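Local atomic coordinates of SusD superfamily protein (Bacteroides vulgatus ATCC 8482, PDB entry 3JQ0), a protein that is of uncharacterised function but, as a member of the SusD family at the outer membrane, probably takes part in nutrient binding, perhaps of sugars. Residues Pro58-Asn63 / Ser464-Ser469; Arg120-Val125 / Trp473-Gly478; Ser196-Asn201 / Ile452-Trp457. All blocks are in the same frame, centred on the assembly; numbering follows the deposited sequence.

The three contacts illustrate how the closing part of a long helical chain can tie together regions distant in sequence. Contact 1 and contact 2, their centres 14 Å apart, alternate along the chain and touch directly: Ile62 CD1 packs 3.7 Å from Trp473 CE3, and Pro474 lies against Asn63. Contact 3 falls within the sequence span of both others. Its centre is 19 Å from that of contact 2, to which a probable hydrogen bond from Arg453 NH2 to Arg120 O (2.9 Å) connects it, and 18 Å from that of contact 1, where Ala466 and Gln468 meet the Trp457 ring. The sulfate of contact 3 is probably from the crystallisation liquor.

Contact 1. Residues Pro58-Asn63 / Ser464-Ser469; sequences PFNTIN and SSAEQS
A single hydroxyl, that of Ser465, works in both directions to join two irregular loops that 400 residues of chain separate. Ser465 OG donates to the carbonyl of Pro58 (OG to O 2.9 Å) and accepts in turn from Asn60 ND2 at 3.1 Å. The second bond is close to straight, and the hydroxyl oxygen lies near the plane of the Asn60 amide. A first torsion of 58° sets OG between the backbone N and the carbonyl carbon of Ser465, where it meets both Pro58 O and Asn60 ND2. The carboxamide of Asn60 leans on Ala466, with OD1 3.7 Å from Ala466 CB. The same OD1 accepts from Arg37 NE, so both ends of the amide are engaged, which should hold its rotation.

Water extends the link between the backbones. Water 1 joins Pro58 O (2.7 Å) to Ser465 N, water 3 lies 2.9 Å from both Asn60 O and Ser465 O, and water 2 bridges Asn60 O to Glu467 OE1. Ala466 also packs against Trp449 and Val460, while Ser464 OG bonds to Val460 O and also accepts from Ala466 N at 3.0 Å. That last bond, from a backbone N two residues further on, defines an ST turn, here placed just after helix 457-463 of the SusD fold.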
# COMPACT_ATOMS: atom_id res chain seq x y z
N PRO A 58 -4.01 -9.37 -12.06
CA PRO A 58 -5.30 -9.88 -11.56
C PRO A 58 -5.60 -11.32 -12.01
O PRO A 58 -6.28 -12.05 -11.29
CB PRO A 58 -6.34 -8.89 -12.11
CG PRO A 58 -5.62 -8.19 -13.23
CD PRO A 58 -4.19 -8.10 -12.75
N PHE A 59 -5.13 -11.73 -13.17
CA PHE A 59 -5.36 -13.10 -13.64
C PHE A 59 -4.39 -14.10 -13.03
O PHE A 59 -4.53 -15.30 -13.22
CB PHE A 59 -5.34 -13.18 -15.17
CG PHE A 59 -6.58 -12.61 -15.80
CD1 PHE A 59 -6.84 -11.29 -16.00
CD2 PHE A 59 -7.61 -13.52 -16.13
CE1 PHE A 59 -8.06 -10.82 -16.57
CE2 PHE A 59 -8.82 -13.06 -16.68
CZ PHE A 59 -8.99 -11.69 -16.92
N ASN A 60 -3.38 -13.62 -12.32
CA ASN A 60 -2.39 -14.50 -11.72
C ASN A 60 -1.81 -15.46 -12.78
O ASN A 60 -1.72 -16.68 -12.59
CB ASN A 60 -2.90 -15.21 -10.48
CG ASN A 60 -2.97 -14.27 -9.33
OD1 ASN A 60 -1.94 -14.05 -8.70
ND2 ASN A 60 -4.13 -13.66 -9.07
N THR A 61 -1.41 -14.86 -13.89
CA THR A 61 -0.80 -15.58 -14.99
C THR A 61 0.64 -15.16 -15.23
O THR A 61 1.27 -15.51 -16.23
CB THR A 61 -1.62 -15.47 -16.28
OG1 THR A 61 -1.83 -14.07 -16.53
CG2 THR A 61 -2.95 -16.24 -16.18
N ILE A 62 1.25 -14.45 -14.29
CA ILE A 62 2.71 -14.24 -14.29
C ILE A 62 3.40 -15.60 -14.26
O ILE A 62 2.88 -16.57 -13.66
CB ILE A 62 3.17 -13.33 -13.12
CG1 ILE A 62 2.78 -13.88 -11.75
CG2 ILE A 62 2.67 -11.88 -13.32
CD1 ILE A 62 3.30 -13.04 -10.58
N ASN A 63 4.54 -15.68 -14.92
CA ASN A 63 5.27 -16.95 -15.04
C ASN A 63 6.68 -16.65 -15.43
O ASN A 63 7.10 -15.49 -15.49
CB ASN A 63 4.54 -17.91 -16.01
CG ASN A 63 4.52 -17.41 -17.42
OD1 ASN A 63 5.30 -16.59 -17.85
ND2 ASN A 63 3.55 -17.90 -18.16
N SER A 464 -8.78 -14.04 -4.77
CA SER A 464 -7.91 -13.95 -5.91
C SER A 464 -8.02 -15.19 -6.75
O SER A 464 -8.51 -16.22 -6.28
CB SER A 464 -6.43 -13.78 -5.50
OG SER A 464 -5.81 -15.02 -5.19
N SER A 465 -7.41 -15.13 -7.93
CA SER A 465 -7.27 -16.28 -8.84
C SER A 465 -5.89 -16.95 -8.72
O SER A 465 -5.56 -17.78 -9.56
CB SER A 465 -7.51 -15.85 -10.25
OG SER A 465 -6.58 -14.82 -10.59
N ALA A 466 -5.14 -16.65 -7.66
CA ALA A 466 -3.82 -17.26 -7.50
C ALA A 466 -3.91 -18.76 -7.31
O ALA A 466 -4.89 -19.28 -6.79
CB ALA A 466 -3.10 -16.61 -6.34
N GLU A 467 -2.85 -19.44 -7.68
CA GLU A 467 -2.68 -20.84 -7.43
C GLU A 467 -1.79 -21.05 -6.24
O GLU A 467 -0.83 -20.31 -6.03
CB GLU A 467 -2.05 -21.52 -8.64
CG GLU A 467 -2.94 -21.49 -9.87
CD GLU A 467 -2.26 -22.09 -11.09
OE1 GLU A 467 -1.28 -21.51 -11.59
OE2 GLU A 467 -2.69 -23.19 -11.51
N GLN A 468 -2.08 -22.05 -5.43
CA GLN A 468 -1.42 -22.22 -4.17
C GLN A 468 0.09 -22.50 -4.30
O GLN A 468 0.89 -22.13 -3.44
CB GLN A 468 -2.12 -23.32 -3.34
CG GLN A 468 -1.61 -23.32 -1.92
CD GLN A 468 -2.36 -24.22 -1.00
OE1 GLN A 468 -3.24 -24.99 -1.44
NE2 GLN A 468 -2.00 -24.18 0.30
N SER A 469 0.48 -23.12 -5.41
CA SER A 469 1.90 -23.35 -5.70
C SER A 469 2.64 -22.14 -6.27
O SER A 469 3.86 -22.21 -6.43
CB SER A 469 2.06 -24.52 -6.68
OG SER A 469 1.47 -24.19 -7.94
O HOH W 1 -7.08 -12.35 -8.72
O HOH W 2 -0.67 -18.87 -11.23
O HOH W 3 -3.97 -18.33 -11.87

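Contact 2. Residues Arg120-Val125 / Trp473-Gly478; sequences RSWGDV and WPIDAG
Ser121 begins the contact, in the C-terminal part of helix 97-122, where the predominantly helical SusD fold receives an extended stretch of its C-terminal region. Its carbonyl accepts the backbone N of Trp473 (O to N 2.8 Å), with the donor nearly along the C=O axis although the N-H itself is bent to 135°. The same oxygen lies at the edge of the Trp473 indole, 3.2 Å from CD1. The Ser121 hydroxyl is bonded to His117 O and Tyr450 OH, and water 4 links it to Trp473 NE1.

Trp122 follows and carries most of the remaining contact. A chi1 of -75° sets its CG anti to the carbonyl carbon, beside the backbone N, and the indole beyond meets Trp473, Pro474 and Ile475 of the loop 473-476. Trp473 CB sits over one face of the ring, 3.9 Å from the centroid of the five-membered ring in a CH-pi contact, whereas the two indoles are set obliquely, their planes at 44°. Leu33 of helix 27-34 touches Ser121 and both tryptophans. Ile475 CG1 adds an apolar touch to Trp122 CD1 at 4.0 Å. The indole's polar atom is satisfied within this buried setting: Trp122 NE1 donates to Pro474 O at 3.0 Å, the oxygen lying close to the ring plane while the nitrogen stands well above the plane of the carbonyl.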
# COMPACT_ATOMS: atom_id res chain seq x y z
N ARG A 120 7.88 -11.53 1.34
CA ARG A 120 6.49 -11.80 1.02
C ARG A 120 6.27 -12.07 -0.46
O ARG A 120 5.32 -12.73 -0.85
CB ARG A 120 5.60 -10.65 1.50
CG ARG A 120 5.54 -10.51 3.03
CD ARG A 120 4.65 -9.37 3.43
NE ARG A 120 5.29 -8.09 3.14
CZ ARG A 120 4.69 -6.92 3.32
NH1 ARG A 120 3.44 -6.87 3.74
NH2 ARG A 120 5.34 -5.81 3.01
N SER A 121 7.17 -11.55 -1.28
CA SER A 121 7.01 -11.58 -2.74
C SER A 121 7.81 -12.71 -3.40
O SER A 121 7.28 -13.45 -4.20
CB SER A 121 7.33 -10.21 -3.34
OG SER A 121 6.41 -9.25 -2.84
N TRP A 122 9.10 -12.82 -3.08
CA TRP A 122 10.00 -13.83 -3.62
C TRP A 122 10.40 -14.97 -2.67
O TRP A 122 10.81 -16.01 -3.16
CB TRP A 122 11.23 -13.18 -4.26
CG TRP A 122 10.93 -12.56 -5.60
CD1 TRP A 122 10.88 -13.25 -6.81
CD2 TRP A 122 10.58 -11.19 -5.91
NE1 TRP A 122 10.56 -12.38 -7.82
CE2 TRP A 122 10.32 -11.13 -7.30
CE3 TRP A 122 10.45 -10.03 -5.16
CZ2 TRP A 122 9.98 -9.93 -7.92
CZ3 TRP A 122 10.08 -8.86 -5.80
CH2 TRP A 122 9.86 -8.83 -7.15
N GLY A 123 10.22 -14.79 -1.36
CA GLY A 123 10.45 -15.88 -0.40
C GLY A 123 11.90 -15.96 0.01
O GLY A 123 12.41 -15.13 0.77
N ASP A 124 12.59 -17.02 -0.46
CA ASP A 124 14.02 -17.22 -0.21
C ASP A 124 14.79 -16.24 -1.11
O ASP A 124 14.60 -16.26 -2.31
CB ASP A 124 14.46 -18.63 -0.58
CG ASP A 124 13.79 -19.75 0.20
OD1 ASP A 124 12.99 -19.53 1.10
OD2 ASP A 124 14.19 -20.90 -0.11
N VAL A 125 15.62 -15.39 -0.52
CA VAL A 125 16.35 -14.38 -1.28
C VAL A 125 17.75 -14.25 -0.71
O VAL A 125 18.03 -14.65 0.42
CB VAL A 125 15.62 -12.99 -1.25
CG1 VAL A 125 14.24 -13.08 -1.92
CG2 VAL A 125 15.51 -12.39 0.17
N TRP A 473 6.42 -14.79 -6.54
CA TRP A 473 6.62 -14.26 -7.86
C TRP A 473 7.77 -14.99 -8.53
O TRP A 473 8.72 -15.40 -7.85
CB TRP A 473 6.95 -12.77 -7.78
CG TRP A 473 5.80 -11.88 -7.32
CD1 TRP A 473 5.19 -11.91 -6.11
CD2 TRP A 473 5.19 -10.79 -8.04
NE1 TRP A 473 4.20 -10.97 -6.05
CE2 TRP A 473 4.19 -10.26 -7.22
CE3 TRP A 473 5.36 -10.25 -9.31
CZ2 TRP A 473 3.41 -9.16 -7.59
CZ3 TRP A 473 4.59 -9.17 -9.69
CH2 TRP A 473 3.61 -8.65 -8.83
N PRO A 474 7.72 -15.15 -9.85
CA PRO A 474 8.83 -15.77 -10.57
C PRO A 474 10.02 -14.83 -10.70
O PRO A 474 9.89 -13.61 -10.49
CB PRO A 474 8.20 -16.07 -11.93
CG PRO A 474 7.20 -14.94 -12.14
CD PRO A 474 6.65 -14.66 -10.74
N ILE A 475 11.14 -15.38 -11.08
CA ILE A 475 12.38 -14.65 -11.37
C ILE A 475 12.64 -14.68 -12.88
O ILE A 475 12.57 -15.72 -13.50
CB ILE A 475 13.59 -15.27 -10.61
CG1 ILE A 475 13.32 -15.39 -9.11
CG2 ILE A 475 14.85 -14.43 -10.90
CD1 ILE A 475 14.33 -16.26 -8.39
N ASP A 476 12.90 -13.51 -13.45
CA ASP A 476 13.15 -13.41 -14.91
C ASP A 476 14.49 -14.01 -15.30
O ASP A 476 15.43 -14.10 -14.49
CB ASP A 476 13.08 -11.97 -15.35
CG ASP A 476 14.13 -11.12 -14.71
OD1 ASP A 476 14.05 -10.89 -13.49
OD2 ASP A 476 15.09 -10.74 -15.42
N ALA A 477 14.56 -14.39 -16.57
CA ALA A 477 15.78 -14.97 -17.10
C ALA A 477 17.00 -14.06 -17.06
O ALA A 477 18.11 -14.51 -16.84
CB ALA A 477 15.53 -15.43 -18.53
N GLY A 478 16.80 -12.76 -17.25
CA GLY A 478 17.92 -11.83 -17.16
C GLY A 478 18.55 -11.88 -15.78
O GLY A 478 19.78 -11.84 -15.61
O HOH W 4 3.66 -9.76 -3.51

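Contact 3. Residues Ser196-Asn201 / Ile452-Trp457; sequences SGRQMN and IRLLGW. With SO4 (sulfate ion), chain G.
Arg453 O comes to 3.4 Å of Gln199 NE2 without bonding to it, and Arg453 NH2 has its main partner in Arg120 O. The carbonyl oxygen of Leu454 accepts from Gln199 NE2 (2.9 Å), which stands well above the carbonyl plane, and it also lies 3.1 Å from Arg198 CG. Leu454 CD1 meets Arg198 CB.

At Leu455 the grip becomes two-pronged. Arg198 NE (3.2 Å) and NH2 (3.0 Å) both donate to Leu455 O, which lies in the guanidinium plane; NH2 is on a lone pair of the carbonyl, while NE is tilted from its plane. Leu455 CD2 lies over one face of the guanidinium, offset toward the rim. Arg198 gets there with CG anti to the backbone N (chi1 180°) and a bend at chi2. An alanine at Arg198 removes both donors and would probably leave Leu455 O without their grip and a gap beside Leu455 CD2. In this helical SusD-family protein, the end of helix 448-455 presents carbonyls to side chains from the end of helix 182-199.

Gly456 ends one helix and serves as N-cap of the next, 457-463, at backbone angles (phi 117°, psi -178°) that would jam a CB against the preceding carbonyl. Trp457 N donates to sulfate O1 (2.9 Å), and Gln199 NE2 reaches sulfate O3 at 3.0 Å.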
# COMPACT_ATOMS: atom_id res chain seq x y z
N SER A 196 5.25 -13.50 10.79
CA SER A 196 5.85 -14.71 11.35
C SER A 196 4.87 -15.46 12.24
O SER A 196 4.87 -16.70 12.22
CB SER A 196 7.13 -14.44 12.10
OG SER A 196 6.95 -13.62 13.23
N GLY A 197 3.99 -14.76 12.95
CA GLY A 197 3.02 -15.42 13.80
C GLY A 197 2.05 -16.32 13.00
O GLY A 197 1.75 -17.43 13.42
N ARG A 198 1.56 -15.80 11.87
CA ARG A 198 0.51 -16.45 11.11
C ARG A 198 1.03 -17.31 9.97
O ARG A 198 0.43 -18.36 9.70
CB ARG A 198 -0.45 -15.37 10.61
CG ARG A 198 -1.64 -15.85 9.78
CD ARG A 198 -2.65 -16.64 10.63
NE ARG A 198 -3.79 -16.95 9.77
CZ ARG A 198 -5.03 -17.17 10.18
NH1 ARG A 198 -5.33 -17.14 11.47
NH2 ARG A 198 -5.95 -17.35 9.28
N GLN A 199 2.09 -16.87 9.33
CA GLN A 199 2.66 -17.58 8.20
C GLN A 199 3.84 -18.47 8.51
O GLN A 199 4.22 -19.28 7.69
CB GLN A 199 3.06 -16.62 7.06
CG GLN A 199 1.86 -16.04 6.30
CD GLN A 199 1.09 -17.17 5.65
OE1 GLN A 199 1.70 -17.97 4.94
NE2 GLN A 199 -0.20 -17.30 5.94
N MSE A 200 4.48 -18.31 9.67
CA MSE A 200 5.68 -19.06 10.01
C MSE A 200 5.60 -19.68 11.40
O MSE A 200 6.62 -19.87 12.07
CB MSE A 200 6.93 -18.17 9.87
CG MSE A 200 7.10 -17.59 8.48
SE MSE A 200 8.43 -16.16 8.35
CE MSE A 200 9.27 -16.67 6.75
N ASN A 201 4.38 -20.04 11.81
CA ASN A 201 4.15 -20.83 13.03
C ASN A 201 4.53 -20.10 14.31
O ASN A 201 4.67 -20.74 15.37
CB ASN A 201 4.85 -22.21 12.99
CG ASN A 201 4.37 -23.07 11.85
OD1 ASN A 201 3.28 -23.74 11.94
ND2 ASN A 201 5.08 -23.08 10.80
N ILE A 452 -4.54 -10.66 2.24
CA ILE A 452 -5.04 -12.01 2.07
C ILE A 452 -3.91 -13.02 2.19
O ILE A 452 -4.07 -14.11 2.74
CB ILE A 452 -5.94 -12.15 0.82
CG1 ILE A 452 -5.18 -11.98 -0.49
CG2 ILE A 452 -7.13 -11.19 0.95
CD1 ILE A 452 -6.06 -12.05 -1.74
N ARG A 453 -2.73 -12.67 1.67
CA ARG A 453 -1.56 -13.52 1.83
C ARG A 453 -1.22 -13.75 3.30
O ARG A 453 -0.90 -14.88 3.70
CB ARG A 453 -0.36 -12.90 1.13
CG ARG A 453 -0.35 -13.12 -0.38
CD ARG A 453 0.27 -14.46 -0.75
NE ARG A 453 1.73 -14.41 -0.59
CZ ARG A 453 2.48 -15.22 0.13
NH1 ARG A 453 1.95 -16.18 0.88
NH2 ARG A 453 3.79 -15.04 0.12
N LEU A 454 -1.29 -12.70 4.12
CA LEU A 454 -1.01 -12.85 5.56
C LEU A 454 -1.91 -13.91 6.17
O LEU A 454 -1.43 -14.80 6.89
CB LEU A 454 -1.20 -11.54 6.26
CG LEU A 454 -1.20 -11.61 7.78
CD1 LEU A 454 0.17 -12.08 8.38
CD2 LEU A 454 -1.56 -10.25 8.34
N LEU A 455 -3.20 -13.85 5.90
CA LEU A 455 -4.14 -14.76 6.53
C LEU A 455 -4.13 -16.15 5.99
O LEU A 455 -4.54 -17.09 6.69
CB LEU A 455 -5.55 -14.16 6.58
CG LEU A 455 -5.69 -12.97 7.54
CD1 LEU A 455 -7.15 -12.42 7.52
CD2 LEU A 455 -5.24 -13.27 8.97
N GLY A 456 -3.65 -16.34 4.76
CA GLY A 456 -3.32 -17.65 4.25
C GLY A 456 -4.15 -18.09 3.05
O GLY A 456 -5.04 -17.36 2.58
N TRP A 457 -3.89 -19.32 2.61
CA TRP A 457 -4.45 -19.82 1.36
C TRP A 457 -5.98 -19.72 1.33
O TRP A 457 -6.54 -19.36 0.30
CB TRP A 457 -4.03 -21.27 1.10
CG TRP A 457 -4.77 -21.92 -0.02
CD1 TRP A 457 -5.65 -22.98 0.07
CD2 TRP A 457 -4.80 -21.53 -1.40
NE1 TRP A 457 -6.17 -23.28 -1.16
CE2 TRP A 457 -5.65 -22.42 -2.10
CE3 TRP A 457 -4.18 -20.51 -2.14
CZ2 TRP A 457 -5.93 -22.31 -3.44
CZ3 TRP A 457 -4.45 -20.41 -3.48
CH2 TRP A 457 -5.32 -21.30 -4.12
S SO4 G . -1.65 -21.11 5.07
O1 SO4 G . -1.67 -20.84 3.60
O2 SO4 G . -1.36 -22.49 5.39
O3 SO4 G . -0.69 -20.22 5.60
O4 SO4 G . -2.91 -20.67 5.68